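Local coordinates for protein phenolic acid decarboxylase (PDB 7AE5) that catalyses the reversible non-oxidative decarboxylation of 4-hydroxybenzoate and 3,4-dihydroxybenzoate, using prenylated FMN and manganese, at residues C[255-259]-C[299-304]. Numbering follows the deposited sequence.
Sequences AGSEV and HRTNPI
The side chain of E258 lies over the P303–I304 end of the 299-304 loop: OE1 sits 3.1 Å from P303 CA and accepts a 2.9 Å hydrogen bond from I304 N, while OE2 packs 3.7 Å from I304 CD1 and forms a salt bridge with R9 of helix 8-17. An m chi1 and a chi2 of -93° bring the carboxylate there, although CA to CB points sideways. E258 has alpha-region backbone angles (-68/-40), V259 is extended (-139/139), and both residues face I207 of strand 201-207, a classic beta bulge at the start of strand 259-265. On its other side this strand runs antiparallel to the end of strand 287-299; V259 and H299 form a non-hydrogen-bonded pair (CA–CA 4.2 Å), beside which R300 N donates to E258 O at 2.9 Å. The bulge lies in the antiparallel sheet of the Rift-related domain, and the E258 side chain joins it to the residues leading into strand 304-306 of the separate N-terminal sheet. N302, in a left-handed conformation (54/63), helps turn that chain back, so that P303 CB meets V259 CG2 at 3.7 Å. H299, chi1 p, swings its ring away, and ND1 donates to R300 O at 2.5 Å. The R300 side chain, with chi1 m, chi2 t and chi3 p, runs beside 256-258, its CG 3.1 Å from S257 O; NH1 makes a weak 3.3 Å hydrogen bond to G256 O and a salt bridge to D7.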
loop_
_atom_site.group_PDB
_atom_site.type_symbol
_atom_site.label_atom_id
_atom_site.label_comp_id
_atom_site.label_asym_id
_atom_site.label_seq_id
_atom_site.Cartn_x
_atom_site.Cartn_y
_atom_site.Cartn_z
ATOM N N ALA C 255 48.126 28.049 -16.016
ATOM C CA ALA C 255 49.413 28.742 -15.856
ATOM C C ALA C 255 49.755 28.944 -14.389
ATOM O O ALA C 255 50.926 28.874 -14.020
ATOM C CB ALA C 255 49.387 30.078 -16.600
ATOM N N GLY C 256 48.748 29.121 -13.535
ATOM C CA GLY C 256 48.972 29.494 -12.154
ATOM C C GLY C 256 48.888 28.401 -11.110
ATOM O O GLY C 256 48.813 28.724 -9.919
ATOM N N SER C 257 48.902 27.127 -11.499
ATOM C CA SER C 257 48.874 26.063 -10.505
ATOM C C SER C 257 50.082 26.139 -9.586
ATOM O O SER C 257 51.199 26.449 -10.012
ATOM C CB SER C 257 48.837 24.695 -11.175
ATOM O OG SER C 257 47.807 24.638 -12.135
ATOM N N GLU C 258 49.848 25.830 -8.313
ATOM C CA GLU C 258 50.946 25.801 -7.359
ATOM C C GLU C 258 51.900 24.653 -7.657
ATOM O O GLU C 258 53.120 24.814 -7.549
ATOM C CB GLU C 258 50.395 25.697 -5.941
ATOM C CG GLU C 258 49.539 26.883 -5.535
ATOM C CD GLU C 258 50.335 27.954 -4.824
ATOM O OE1 GLU C 258 51.550 27.758 -4.617
ATOM O OE2 GLU C 258 49.745 28.990 -4.461
ATOM N N VAL C 259 51.366 23.492 -8.031
ATOM C CA VAL C 259 52.162 22.301 -8.314
ATOM C C VAL C 259 51.578 21.612 -9.541
ATOM O O VAL C 259 50.355 21.531 -9.696
ATOM C CB VAL C 259 52.192 21.333 -7.109
ATOM C CG1 VAL C 259 53.015 20.097 -7.426
ATOM C CG2 VAL C 259 52.736 22.021 -5.864
ATOM N N HIS C 299 56.577 23.587 -10.232
ATOM C CA HIS C 299 55.836 24.221 -9.152
ATOM C C HIS C 299 56.282 25.665 -8.972
ATOM O O HIS C 299 57.410 26.033 -9.313
ATOM C CB HIS C 299 56.003 23.448 -7.838
ATOM C CG HIS C 299 57.380 23.529 -7.256
ATOM N ND1 HIS C 299 57.796 24.580 -6.468
ATOM C CD2 HIS C 299 58.437 22.687 -7.347
ATOM C CE1 HIS C 299 59.048 24.381 -6.095
ATOM N NE2 HIS C 299 59.461 23.240 -6.617
ATOM N N ARG C 300 55.377 26.474 -8.429
ATOM C CA ARG C 300 55.688 27.848 -8.074
ATOM C C ARG C 300 56.622 27.878 -6.866
ATOM O O ARG C 300 56.811 26.880 -6.167
ATOM C CB ARG C 300 54.406 28.623 -7.770
ATOM C CG ARG C 300 53.305 28.435 -8.799
ATOM C CD ARG C 300 52.060 29.224 -8.436
ATOM N NE ARG C 300 52.370 30.605 -8.087
ATOM C CZ ARG C 300 51.508 31.609 -8.166
ATOM N NH1 ARG C 300 50.268 31.424 -8.589
ATOM N NH2 ARG C 300 51.898 32.829 -7.809
ATOM N N THR C 301 57.216 29.043 -6.623
ATOM C CA THR C 301 58.103 29.196 -5.478
ATOM C C THR C 301 57.290 29.233 -4.190
ATOM O O THR C 301 56.320 29.988 -4.076
ATOM C CB THR C 301 58.939 30.465 -5.619
ATOM O OG1 THR C 301 59.651 30.432 -6.863
ATOM C CG2 THR C 301 59.938 30.573 -4.475
ATOM N N ASN C 302 57.699 28.421 -3.217
ATOM C CA ASN C 302 56.948 28.208 -1.984
ATOM C C ASN C 302 55.506 27.789 -2.285
ATOM O O ASN C 302 54.561 28.497 -1.930
ATOM C CB ASN C 302 56.979 29.450 -1.102
ATOM C CG ASN C 302 58.289 29.597 -0.342
ATOM O OD1 ASN C 302 58.326 29.479 0.884
ATOM N ND2 ASN C 302 59.371 29.861 -1.067
ATOM N N PRO C 303 55.307 26.641 -2.936
ATOM C CA PRO C 303 53.950 26.235 -3.311
ATOM C C PRO C 303 53.097 25.917 -2.097
ATOM O O PRO C 303 53.587 25.601 -1.011
ATOM C CB PRO C 303 54.169 24.985 -4.169
ATOM C CG PRO C 303 55.486 24.464 -3.747
ATOM C CD PRO C 303 56.311 25.653 -3.363
ATOM N N ILE C 304 51.787 25.994 -2.313
ATOM C CA ILE C 304 50.789 25.791 -1.273
ATOM C C ILE C 304 49.997 24.539 -1.619
ATOM O O ILE C 304 49.354 24.475 -2.674
ATOM C CB ILE C 304 49.865 27.010 -1.133
ATOM C CG1 ILE C 304 50.656 28.211 -0.610
ATOM C CG2 ILE C 304 48.708 26.685 -0.215
ATOM C CD1 ILE C 304 49.985 29.546 -0.852
#